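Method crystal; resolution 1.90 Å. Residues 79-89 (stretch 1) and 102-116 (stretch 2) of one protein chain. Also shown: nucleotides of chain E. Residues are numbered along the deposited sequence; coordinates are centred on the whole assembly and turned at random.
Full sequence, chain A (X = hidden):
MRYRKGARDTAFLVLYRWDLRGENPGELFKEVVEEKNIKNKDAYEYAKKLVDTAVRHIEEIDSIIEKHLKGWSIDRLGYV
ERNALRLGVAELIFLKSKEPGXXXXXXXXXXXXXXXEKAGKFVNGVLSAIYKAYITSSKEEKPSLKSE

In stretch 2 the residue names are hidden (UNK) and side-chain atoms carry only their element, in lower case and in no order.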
ATOM      1  N   TYR A  79      -3.952   4.873   3.095  1.00 14.62           N
ATOM      2  CA  TYR A  79      -2.791   4.040   2.797  1.00 15.86           C
ATOM      3  C   TYR A  79      -2.730   3.641   1.312  1.00 19.38           C
ATOM      4  O   TYR A  79      -1.660   3.592   0.722  1.00 16.74           O
ATOM      5  CB  TYR A  79      -2.799   2.785   3.683  1.00 18.95           C
ATOM      6  CG  TYR A  79      -2.227   3.065   5.048  1.00 15.56           C
ATOM      7  CD1 TYR A  79      -3.022   3.561   6.077  1.00 14.22           C
ATOM      8  CD2 TYR A  79      -0.879   2.885   5.294  1.00 13.22           C
ATOM      9  CE1 TYR A  79      -2.472   3.846   7.341  1.00 17.95           C
ATOM     10  CE2 TYR A  79      -0.321   3.181   6.538  1.00 17.70           C
ATOM     11  CZ  TYR A  79      -1.117   3.661   7.553  1.00 23.63           C
ATOM     12  OH  TYR A  79      -0.546   3.932   8.783  1.00 23.71           O
ATOM     13  N   VAL A  80      -3.869   3.364   0.694  1.00 13.44           N
ATOM     14  CA  VAL A  80      -3.851   3.024  -0.728  1.00 15.14           C
ATOM     15  C   VAL A  80      -3.405   4.226  -1.573  1.00 17.63           C
ATOM     16  O   VAL A  80      -2.514   4.116  -2.425  1.00 15.05           O
ATOM     17  CB  VAL A  80      -5.223   2.516  -1.205  1.00 19.75           C
ATOM     18  CG1 VAL A  80      -5.275   2.456  -2.737  1.00 15.21           C
ATOM     19  CG2 VAL A  80      -5.513   1.150  -0.591  1.00 16.07           C
ATOM     20  N   GLU A  81      -4.001   5.382  -1.316  1.00 14.43           N
ATOM     21  CA  GLU A  81      -3.718   6.582  -2.112  1.00 14.19           C
ATOM     22  C   GLU A  81      -2.266   7.051  -1.943  1.00 15.40           C
ATOM     23  O   GLU A  81      -1.599   7.407  -2.915  1.00 16.07           O
ATOM     24  CB  GLU A  81      -4.665   7.716  -1.720  1.00 14.41           C
ATOM     25  CG  GLU A  81      -6.130   7.434  -2.034  1.00 20.26           C
ATOM     26  CD  GLU A  81      -6.884   6.778  -0.885  1.00 29.09           C
ATOM     27  OE1 GLU A  81      -6.339   5.883  -0.202  1.00 22.15           O
ATOM     28  OE2 GLU A  81      -8.049   7.162  -0.667  1.00 32.99           O
ATOM     29  N   ARG A  82      -1.767   7.037  -0.714  1.00 15.82           N
ATOM     30  CA  ARG A  82      -0.435   7.573  -0.459  1.00 11.19           C
ATOM     31  C   ARG A  82       0.613   6.705  -1.147  1.00 12.21           C
ATOM     32  O   ARG A  82       1.536   7.205  -1.755  1.00 12.34           O
ATOM     33  CB  ARG A  82      -0.160   7.703   1.047  1.00 14.21           C
ATOM     34  CG  ARG A  82       1.298   7.992   1.424  1.00 14.02           C
ATOM     35  CD  ARG A  82       1.450   8.286   2.946  1.00 12.41           C
ATOM     36  NE  ARG A  82       0.873   7.205   3.742  1.00 15.62           N
ATOM     37  CZ  ARG A  82      -0.293   7.265   4.381  1.00 18.45           C
ATOM     38  NH1 ARG A  82      -1.012   8.384   4.387  1.00 14.02           N
ATOM     39  NH2 ARG A  82      -0.734   6.199   5.038  1.00 17.17           N
ATOM     40  N   ASN A  83       0.450   5.397  -1.096  1.00 13.72           N
ATOM     41  CA  ASN A  83       1.452   4.529  -1.705  1.00 14.72           C
ATOM     42  C   ASN A  83       1.328   4.385  -3.221  1.00 16.01           C
ATOM     43  O   ASN A  83       2.332   4.204  -3.923  1.00 13.92           O
ATOM     44  CB  ASN A  83       1.476   3.207  -0.946  1.00 13.77           C
ATOM     45  CG  ASN A  83       1.986   3.415   0.460  1.00 15.71           C
ATOM     46  OD1 ASN A  83       3.144   3.734   0.627  1.00 14.01           O
ATOM     47  ND2 ASN A  83       1.119   3.311   1.459  1.00 12.69           N
ATOM     48  N   ALA A  84       0.117   4.547  -3.740  1.00 13.19           N
ATOM     49  CA  ALA A  84      -0.058   4.594  -5.184  1.00 15.87           C
ATOM     50  C   ALA A  84       0.570   5.873  -5.738  1.00 14.15           C
ATOM     51  O   ALA A  84       1.174   5.855  -6.818  1.00 12.00           O
ATOM     52  CB  ALA A  84      -1.540   4.503  -5.565  1.00 12.47           C
ATOM     53  N   LEU A  85       0.429   6.981  -5.006  1.00 11.97           N
ATOM     54  CA  LEU A  85       1.061   8.241  -5.391  1.00 14.81           C
ATOM     55  C   LEU A  85       2.583   8.150  -5.292  1.00 14.18           C
ATOM     56  O   LEU A  85       3.291   8.679  -6.133  1.00 13.77           O
ATOM     57  CB  LEU A  85       0.546   9.423  -4.539  1.00 12.88           C
ATOM     58  CG  LEU A  85      -0.825   9.962  -4.999  1.00 16.05           C
ATOM     59  CD1 LEU A  85      -1.459  10.885  -3.950  1.00 13.51           C
ATOM     60  CD2 LEU A  85      -0.702  10.671  -6.343  1.00 13.93           C
ATOM     61  N   ARG A  86       3.095   7.478  -4.273  1.00 11.99           N
ATOM     62  CA  ARG A  86       4.539   7.373  -4.138  1.00 16.37           C
ATOM     63  C   ARG A  86       5.094   6.613  -5.333  1.00 15.38           C
ATOM     64  O   ARG A  86       6.136   6.965  -5.889  1.00 13.45           O
ATOM     65  CB  ARG A  86       4.912   6.655  -2.844  1.00 11.19           C
ATOM     66  CG  ARG A  86       4.836   7.548  -1.596  1.00 11.55           C
ATOM     67  CD  ARG A  86       4.679   6.708  -0.312  1.00 10.69           C
ATOM     68  NE  ARG A  86       5.008   7.489   0.876  1.00 12.47           N
ATOM     69  CZ  ARG A  86       4.799   7.097   2.126  1.00 14.88           C
ATOM     70  NH1 ARG A  86       4.221   5.929   2.388  1.00 13.67           N
ATOM     71  NH2 ARG A  86       5.168   7.883   3.119  1.00 16.49           N
ATOM     72  N   LEU A  87       4.387   5.564  -5.722  1.00 13.37           N
ATOM     73  CA  LEU A  87       4.830   4.736  -6.827  1.00 13.09           C
ATOM     74  C   LEU A  87       4.760   5.524  -8.139  1.00 14.90           C
ATOM     75  O   LEU A  87       5.681   5.465  -8.965  1.00 13.80           O
ATOM     76  CB  LEU A  87       3.965   3.473  -6.898  1.00 12.96           C
ATOM     77  CG  LEU A  87       4.280   2.517  -8.051  1.00 18.21           C
ATOM     78  CD1 LEU A  87       5.732   2.050  -7.981  1.00 15.04           C
ATOM     79  CD2 LEU A  87       3.313   1.322  -8.032  1.00 16.79           C
ATOM     80  N   GLY A  88       3.664   6.258  -8.338  1.00 15.79           N
ATOM     81  CA  GLY A  88       3.490   7.057  -9.545  1.00 12.54           C
ATOM     82  C   GLY A  88       4.606   8.085  -9.671  1.00 14.99           C
ATOM     83  O   GLY A  88       5.166   8.291 -10.740  1.00 14.09           O
ATOM     84  N   VAL A  89       4.954   8.728  -8.572  1.00 12.78           N
ATOM     85  CA  VAL A  89       5.995   9.753  -8.623  1.00 11.87           C
ATOM     86  C   VAL A  89       7.357   9.121  -8.918  1.00 14.18           C
ATOM     87  O   VAL A  89       8.133   9.650  -9.704  1.00 14.02           O
ATOM     88  CB  VAL A  89       6.046  10.570  -7.321  1.00 13.88           C
ATOM     89  CG1 VAL A  89       7.335  11.434  -7.261  1.00 16.12           C
ATOM     90  CG2 VAL A  89       4.799  11.437  -7.209  1.00 16.86           C
ATOM     91  N   UNK A 102       0.620   5.326 -19.605  1.00 18.73           N
ATOM     92  CA  UNK A 102       0.426   3.958 -19.138  1.00 20.94           C
ATOM     93  C   UNK A 102       0.674   3.862 -17.648  1.00 17.71           C
ATOM     94  O   UNK A 102       0.041   3.071 -16.963  1.00 16.03           O
ATOM     95  c   UNK A 102       1.880   1.894 -22.025  1.00 28.95           C
ATOM     96  n   UNK A 102       1.670   0.924 -25.546  1.00 39.91           N
ATOM     97  n   UNK A 102       1.401   1.561 -23.361  1.00 35.06           N
ATOM     98  c   UNK A 102       2.192   1.217 -24.367  1.00 42.07           C
ATOM     99  c   UNK A 102       0.833   2.638 -21.240  1.00 27.00           C
ATOM    100  c   UNK A 102       1.343   2.994 -19.868  1.00 25.36           C
ATOM    101  n   UNK A 102       3.504   1.173 -24.193  1.00 38.08           N
ATOM    102  N   UNK A 103       1.599   4.669 -17.148  1.00 13.27           N
ATOM    103  CA  UNK A 103       1.824   4.720 -15.711  1.00 12.41           C
ATOM    104  C   UNK A 103       0.546   5.175 -15.009  1.00 17.86           C
ATOM    105  O   UNK A 103       0.114   4.552 -14.042  1.00 18.37           O
ATOM    106  c   UNK A 103       4.292   5.133 -15.952  1.00 17.79           C
ATOM    107  c   UNK A 103       3.114   5.792 -13.832  1.00 16.88           C
ATOM    108  c   UNK A 103       2.993   5.659 -15.347  1.00 15.25           C
ATOM    109  N   UNK A 104      -0.049   6.256 -15.501  1.00 14.43           N
ATOM    110  CA  UNK A 104      -1.276   6.790 -14.919  1.00 17.38           C
ATOM    111  C   UNK A 104      -2.366   5.733 -14.922  1.00 14.66           C
ATOM    112  O   UNK A 104      -3.071   5.548 -13.932  1.00 15.28           O
ATOM    113  c   UNK A 104      -1.249   9.345 -15.224  1.00 16.05           C
ATOM    114  c   UNK A 104      -1.930  10.077 -14.254  1.00 15.23           C
ATOM    115  c   UNK A 104      -1.786   8.009 -15.709  1.00 16.06           C
ATOM    116  c   UNK A 104       0.384  11.122 -15.346  1.00 21.89           C
ATOM    117  c   UNK A 104      -1.448  11.319 -13.827  1.00 17.74           C
ATOM    118  c   UNK A 104      -0.100   9.892 -15.776  1.00 17.53           C
ATOM    119  c   UNK A 104      -0.296  11.839 -14.375  1.00 16.15           C
ATOM    120  N   UNK A 105      -2.538   5.068 -16.060  1.00 14.64           N
ATOM    121  CA  UNK A 105      -3.611   4.104 -16.187  1.00 14.25           C
ATOM    122  C   UNK A 105      -3.463   2.992 -15.146  1.00 17.57           C
ATOM    123  O   UNK A 105      -4.421   2.669 -14.449  1.00 15.11           O
ATOM    124  c   UNK A 105      -4.070   4.223 -20.006  1.00 26.98           C
ATOM    125  c   UNK A 105      -4.346   4.501 -18.550  1.00 22.46           C
ATOM    126  c   UNK A 105      -3.668   3.510 -17.603  1.00 19.38           C
ATOM    127  c   UNK A 105      -4.432   2.173 -17.606  1.00 17.97           C
ATOM    128  N   UNK A 106      -2.268   2.419 -15.027  1.00 16.61           N
ATOM    129  CA  UNK A 106      -2.055   1.335 -14.059  1.00 17.52           C
ATOM    130  C   UNK A 106      -2.144   1.804 -12.592  1.00 16.20           C
ATOM    131  O   UNK A 106      -2.648   1.067 -11.742  1.00 18.85           O
ATOM    132  c   UNK A 106      -0.778  -0.224 -15.601  1.00 21.35           C
ATOM    133  o   UNK A 106      -1.902  -0.559 -16.043  1.00 19.14           O
ATOM    134  c   UNK A 106      -0.723   0.632 -14.335  1.00 16.90           C
ATOM    135  o   UNK A 106       0.291  -0.569 -16.143  1.00 19.06           O
ATOM    136  N   UNK A 107      -1.689   3.021 -12.298  1.00 17.77           N
ATOM    137  CA  UNK A 107      -1.727   3.526 -10.912  1.00 15.34           C
ATOM    138  C   UNK A 107      -3.180   3.701 -10.477  1.00 16.32           C
ATOM    139  O   UNK A 107      -3.562   3.266  -9.401  1.00 17.24           O
ATOM    140  c   UNK A 107       0.504   4.745 -10.938  1.00 22.80           C
ATOM    141  c   UNK A 107      -1.004   4.881 -10.731  1.00 19.71           C
ATOM    142  c   UNK A 107       1.172   3.755 -10.023  1.00 22.12           C
ATOM    143  c   UNK A 107      -1.279   5.466  -9.344  1.00 21.09           C
ATOM    144  N   UNK A 108      -3.983   4.343 -11.327  1.00 13.91           N
ATOM    145  CA  UNK A 108      -5.385   4.585 -11.029  1.00 16.06           C
ATOM    146  C   UNK A 108      -6.190   3.268 -11.006  1.00 11.89           C
ATOM    147  O   UNK A 108      -7.096   3.110 -10.186  1.00 16.23           O
ATOM    148  c   UNK A 108      -5.255   6.982 -11.854  1.00 18.53           C
ATOM    149  c   UNK A 108      -7.488   5.817 -11.833  1.00 18.12           C
ATOM    150  c   UNK A 108      -5.980   5.637 -12.025  1.00 21.21           C
ATOM    151  N   UNK A 109      -5.848   2.314 -11.873  1.00 14.70           N
ATOM    152  CA  UNK A 109      -6.468   0.983 -11.811  1.00 18.04           C
ATOM    153  C   UNK A 109      -6.254   0.354 -10.432  1.00 18.21           C
ATOM    154  O   UNK A 109      -7.170  -0.254  -9.871  1.00 17.38           O
ATOM    155  o   UNK A 109      -7.581   0.801 -14.358  1.00 21.23           O
ATOM    156  o   UNK A 109      -6.207  -0.739 -15.074  1.00 18.90           O
ATOM    157  c   UNK A 109      -5.880   0.015 -12.847  1.00 17.39           C
ATOM    158  c   UNK A 109      -6.608   0.042 -14.186  1.00 22.44           C
ATOM    159  N   UNK A 110      -5.034   0.464  -9.907  1.00 17.61           N
ATOM    160  CA  UNK A 110      -4.720  -0.119  -8.604  1.00 16.12           C
ATOM    161  C   UNK A 110      -5.542   0.548  -7.517  1.00 14.14           C
ATOM    162  O   UNK A 110      -6.035  -0.110  -6.595  1.00 15.20           O
ATOM    163  c   UNK A 110      -3.237   0.070  -8.268  1.00 16.13           C
ATOM    164  c   UNK A 110      -2.267  -0.863  -8.986  1.00 25.30           C
ATOM    165  c   UNK A 110      -0.868  -0.249  -8.980  1.00 24.28           C
ATOM    166  c   UNK A 110      -2.254  -2.242  -8.354  1.00 31.01           C
ATOM    167  N   UNK A 111      -5.645   1.871  -7.594  1.00 10.79           N
ATOM    168  CA  UNK A 111      -6.395   2.605  -6.574  1.00 13.17           C
ATOM    169  C   UNK A 111      -7.873   2.214  -6.637  1.00 19.47           C
ATOM    170  O   UNK A 111      -8.532   2.005  -5.613  1.00 17.64           O
ATOM    171  c   UNK A 111      -4.741   4.499  -6.497  1.00 15.31           C
ATOM    172  c   UNK A 111      -6.221   4.118  -6.726  1.00 16.57           C
ATOM    173  c   UNK A 111      -7.135   4.856  -5.740  1.00 11.58           C
ATOM    174  N   UNK A 112      -8.387   2.073  -7.850  1.00 16.96           N
ATOM    175  CA  UNK A 112      -9.779   1.705  -8.022  1.00 18.89           C
ATOM    176  C   UNK A 112     -10.028   0.273  -7.558  1.00 20.92           C
ATOM    177  O   UNK A 112     -11.105  -0.056  -7.074  1.00 21.40           O
ATOM    178  c   UNK A 112     -10.461   3.373  -9.784  1.00 26.73           C
ATOM    179  c   UNK A 112     -10.511   3.671 -11.272  1.00 34.07           C
ATOM    180  c   UNK A 112     -11.375   2.699 -12.038  1.00 37.65           C
ATOM    181  c   UNK A 112     -10.185   1.902  -9.482  1.00 18.38           C
ATOM    182  n   UNK A 112     -11.534   3.151 -13.452  1.00 35.60           N
ATOM    183  N   UNK A 113      -9.015  -0.571  -7.676  1.00 15.56           N
ATOM    184  CA  UNK A 113      -9.172  -1.975  -7.332  1.00 21.75           C
ATOM    185  C   UNK A 113      -9.177  -2.196  -5.825  1.00 27.11           C
ATOM    186  O   UNK A 113      -9.963  -2.996  -5.328  1.00 23.77           O
ATOM    187  c   UNK A 113      -6.954  -6.473  -8.168  1.00 33.05           C
ATOM    188  c   UNK A 113      -6.843  -4.957  -8.176  1.00 29.68           C
ATOM    189  c   UNK A 113      -8.050  -2.800  -7.951  1.00 20.86           C
ATOM    190  c   UNK A 113      -8.049  -4.275  -7.547  1.00 24.95           C
ATOM    191  n   UNK A 113      -5.639  -7.104  -8.523  1.00 33.35           N
ATOM    192  N   UNK A 114      -8.302  -1.507  -5.098  1.00 17.02           N
ATOM    193  CA  UNK A 114      -8.183  -1.754  -3.665  1.00 17.28           C
ATOM    194  C   UNK A 114      -8.888  -0.695  -2.821  1.00 20.85           C
ATOM    195  O   UNK A 114      -9.030  -0.873  -1.616  1.00 23.69           O
ATOM    196  c   UNK A 114      -6.349  -4.304  -3.822  1.00 20.13           C
ATOM    197  c   UNK A 114      -6.708  -1.857  -3.258  1.00 19.03           C
ATOM    198  c   UNK A 114      -4.122  -3.709  -5.362  1.00 25.15           C
ATOM    199  c   UNK A 114      -5.955  -2.969  -3.957  1.00 19.60           C
ATOM    200  c   UNK A 114      -5.644  -5.336  -4.459  1.00 21.26           C
ATOM    201  o   UNK A 114      -3.822  -6.021  -5.857  1.00 30.22           O
ATOM    202  c   UNK A 114      -4.834  -2.689  -4.731  1.00 20.10           C
ATOM    203  c   UNK A 114      -4.534  -5.024  -5.228  1.00 25.17           C
ATOM    204  N   UNK A 115      -9.285   0.412  -3.446  1.00 15.65           N
ATOM    205  CA  UNK A 115     -10.099   1.431  -2.789  1.00 20.54           C
ATOM    206  C   UNK A 115     -11.358   1.643  -3.649  1.00 23.72           C
ATOM    207  O   UNK A 115     -12.015   0.672  -3.997  1.00 20.72           O
ATOM    208  c   UNK A 115      -9.310   2.733  -2.595  1.00 18.78           C
ATOM    209  N   UNK A 116     -11.704   2.879  -4.007  1.00 21.61           N
ATOM    210  CA  UNK A 116     -12.906   3.103  -4.831  1.00 23.49           C
ATOM    211  C   UNK A 116     -12.676   4.157  -5.915  1.00 25.27           C
ATOM    212  O   UNK A 116     -11.552   4.624  -6.092  1.00 18.64           O
ATOM    213  o   UNK A 116     -14.561   4.752  -1.995  1.00 42.44           O
ATOM    214  c   UNK A 116     -14.118   3.464  -3.951  1.00 31.37           C
ATOM    215  c   UNK A 116     -13.863   4.659  -3.028  1.00 37.67           C
ATOM    216  o   UNK A 116     -12.978   5.500  -3.312  1.00 32.91           O
TER
ATOM    217  O5'   G E   1       0.351  -4.575 -25.703  1.00 41.05           O
ATOM    218  C5'   G E   1      -0.856  -5.193 -25.269  1.00 38.90           C
ATOM    219  C4'   G E   1      -1.812  -4.186 -24.683  1.00 32.39           C
ATOM    220  O4'   G E   1      -1.260  -3.669 -23.436  1.00 32.93           O
ATOM    221  C3'   G E   1      -2.078  -2.958 -25.544  1.00 30.71           C
ATOM    222  O3'   G E   1      -3.362  -2.454 -25.191  1.00 40.13           O
ATOM    223  C2'   G E   1      -0.988  -2.002 -25.048  1.00 30.14           C
ATOM    224  O2'   G E   1      -1.195  -0.637 -25.348  1.00 29.76           O
ATOM    225  C1'   G E   1      -1.056  -2.276 -23.546  1.00 25.42           C
ATOM    226  N9    G E   1       0.148  -1.935 -22.789  1.00 27.17           N
ATOM    227  C8    G E   1       1.491  -1.930 -23.097  1.00 24.56           C
ATOM    228  N7    G E   1       2.233  -1.580 -22.071  1.00 23.63           N
ATOM    229  C5    G E   1       1.330  -1.355 -21.040  1.00 21.75           C
ATOM    230  C6    G E   1       1.500  -0.946 -19.683  1.00 24.15           C
ATOM    231  O6    G E   1       2.545  -0.687 -19.101  1.00 24.72           O
ATOM    232  N1    G E   1       0.294  -0.849 -18.992  1.00 21.86           N
ATOM    233  C2    G E   1      -0.933  -1.103 -19.551  1.00 29.14           C
ATOM    234  N2    G E   1      -2.015  -0.964 -18.780  1.00 26.10           N
ATOM    235  N3    G E   1      -1.103  -1.469 -20.804  1.00 28.09           N
ATOM    236  C4    G E   1       0.053  -1.571 -21.477  1.00 26.72           C
ATOM    237  P     C E   5      -8.077  10.310 -19.406  1.00 30.03           P
ATOM    238  OP1   C E   5      -8.901   9.622 -20.422  1.00 31.22           O
ATOM    239  OP2   C E   5      -7.514  11.640 -19.724  1.00 30.84           O
ATOM    240  O5'   C E   5      -8.865  10.375 -18.028  1.00 28.60           O
ATOM    241  C5'   C E   5     -10.278  10.430 -18.001  1.00 32.68           C
ATOM    242  C4'   C E   5     -10.821   9.945 -16.685  1.00 29.46           C
ATOM    243  O4'   C E   5     -10.570   8.509 -16.552  1.00 25.20           O
ATOM    244  C3'   C E   5     -10.218  10.609 -15.435  1.00 18.53           C
ATOM    245  O3'   C E   5     -11.260  10.897 -14.492  1.00 25.33           O
ATOM    246  C2'   C E   5      -9.286   9.521 -14.889  1.00 21.97           C
ATOM    247  O2'   C E   5      -9.048   9.588 -13.500  1.00 20.66           O
ATOM    248  C1'   C E   5     -10.048   8.255 -15.266  1.00 23.33           C
ATOM    249  N1    C E   5      -9.222   7.010 -15.278  1.00 24.84           N
ATOM    250  C2    C E   5      -9.812   5.823 -14.815  1.00 28.32           C
ATOM    251  O2    C E   5     -11.002   5.831 -14.495  1.00 25.26           O
ATOM    252  N3    C E   5      -9.098   4.676 -14.752  1.00 20.84           N
ATOM    253  C4    C E   5      -7.819   4.673 -15.089  1.00 20.11           C
ATOM    254  N4    C E   5      -7.176   3.504 -14.986  1.00 16.68           N
ATOM    255  C5    C E   5      -7.170   5.859 -15.544  1.00 19.82           C
ATOM    256  C6    C E   5      -7.902   6.989 -15.605  1.00 20.36           C
ATOM    257  P     U E   4      -3.212   9.395 -22.216  1.00 28.27           P
ATOM    258  OP1   U E   4      -4.452   9.064 -22.950  1.00 24.56           O
ATOM    259  OP2   U E   4      -2.424  10.579 -22.626  1.00 29.44           O
ATOM    260  O5'   U E   4      -3.514   9.470 -20.667  1.00 27.34           O
ATOM    261  C5'   U E   4      -3.954   8.331 -19.959  1.00 26.16           C
ATOM    262  C4'   U E   4      -4.529   8.737 -18.645  1.00 19.95           C
ATOM    263  O4'   U E   4      -3.482   9.297 -17.826  1.00 22.43           O
ATOM    264  C3'   U E   4      -5.572   9.834 -18.716  1.00 24.41           C
ATOM    265  O3'   U E   4      -6.850   9.325 -19.053  1.00 24.96           O
ATOM    266  C2'   U E   4      -5.485  10.466 -17.326  1.00 20.73           C
ATOM    267  O2'   U E   4      -6.189   9.682 -16.373  1.00 23.44           O
ATOM    268  C1'   U E   4      -3.993  10.338 -17.030  1.00 19.39           C
ATOM    269  N1    U E   4      -3.222  11.568 -17.318  1.00 24.20           N
ATOM    270  C2    U E   4      -3.402  12.670 -16.507  1.00 23.38           C
ATOM    271  O2    U E   4      -4.227  12.723 -15.613  1.00 23.97           O
ATOM    272  N3    U E   4      -2.601  13.741 -16.806  1.00 26.59           N
ATOM    273  C4    U E   4      -1.634  13.815 -17.780  1.00 30.04           C
ATOM    274  O4    U E   4      -0.994  14.859 -17.902  1.00 36.18           O
ATOM    275  C5    U E   4      -1.472  12.627 -18.558  1.00 30.51           C
ATOM    276  C6    U E   4      -2.249  11.569 -18.289  1.00 26.99           C

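Position 102 has three carbons, a nitrogen, then a carbon carrying two more nitrogens. It does not reach stretch 1. The planar end lies with one face over C8 of G1. This is Arg102. Its NH2 makes a weak hydrogen bond to O2' of G1, 3.3 Å.

Position 103 has three carbons, the first carrying the other two. It points toward stretch 1, where one branch comes near Gly88. The fork at the first carbon gives Val103. Val103 CG1 lies 4.5 Å from Gly88 O.

Position 104 has one carbon and then a ring of six carbons, with no oxygen. It makes no contact with stretch 1; one ring face lies over C2 of U4. It is Phe104.

Position 105 has four carbons, forked at the first, with one arm two carbons long. It is out of reach of stretch 1. This is Ile105. Its backbone O accepts a hydrogen bond from N4 of C5, 2.9 Å.

Position 106 has two carbons, the second carrying two oxygens. It is out of reach of stretch 1. Both oxygens face the edge of the G1 base. This is Asp106. OD1 accepts from N2 of G1 at 2.8 Å, and OD2 accepts from N1 of G1 at 2.9 Å.

Position 107 again has four carbons forked at the first, with one longer arm. It points toward stretch 1 and touches Ala84, Leu87 and Gly88. It is Ile107. CG2 lies 3.9 Å from Ala84 CB, and CD1 lies 3.8 Å from Leu87 CD2.

Position 108 has three carbons, forked at the first, and points away from stretch 1. It is Val108. CG1 packs 3.5 Å from C4 of C5.

Position 109 has two carbons and two terminal oxygens, out of reach of stretch 1. It is Asp109. OD1 accepts from N4 of C5, 2.8 Å.

Position 110 has four carbons, forked at the second. It points toward stretch 1 but stops short of contact. That is Leu110. Leu110 CD1 comes no nearer than 4.6 Å to Leu87 CD2.

Position 111 has three carbons, forked at the first, and meets Val80 and Ala84. It is Val111. CG2 is 3.3 Å from Ala84 CB, a tight approach.

Position 112 has four carbons in a row ending in nitrogen. It points away from stretch 1. It is Lys112. NZ donates to O2 of C5 at 2.9 Å and to N3 of C5 at 3.2 Å.

Position 113 has the same chain, fully extended. It is Lys113, and it is exposed.

Position 114 has one carbon and a six-carbon ring bearing one oxygen. Its CB lies 4.2 Å from Val80 CG2. It is Tyr114.

Position 115 has a single carbon, 4.0 Å from Val80 CG1. It is Ala115, the first residue to leave the helix.

Position 116 has two carbons and two oxygens and makes no contact with stretch 1. It is Asp116, an N-cap for the next helix.

The helices run nearly antiparallel, at 166°, with axes 9.7 Å apart. Small Ala84 leaves room for Ile107 and Val111. No hydrogen bond crosses; the contact is apolar packing.

Stretch 2 102-116: RVFIDIVDLVKKYAD
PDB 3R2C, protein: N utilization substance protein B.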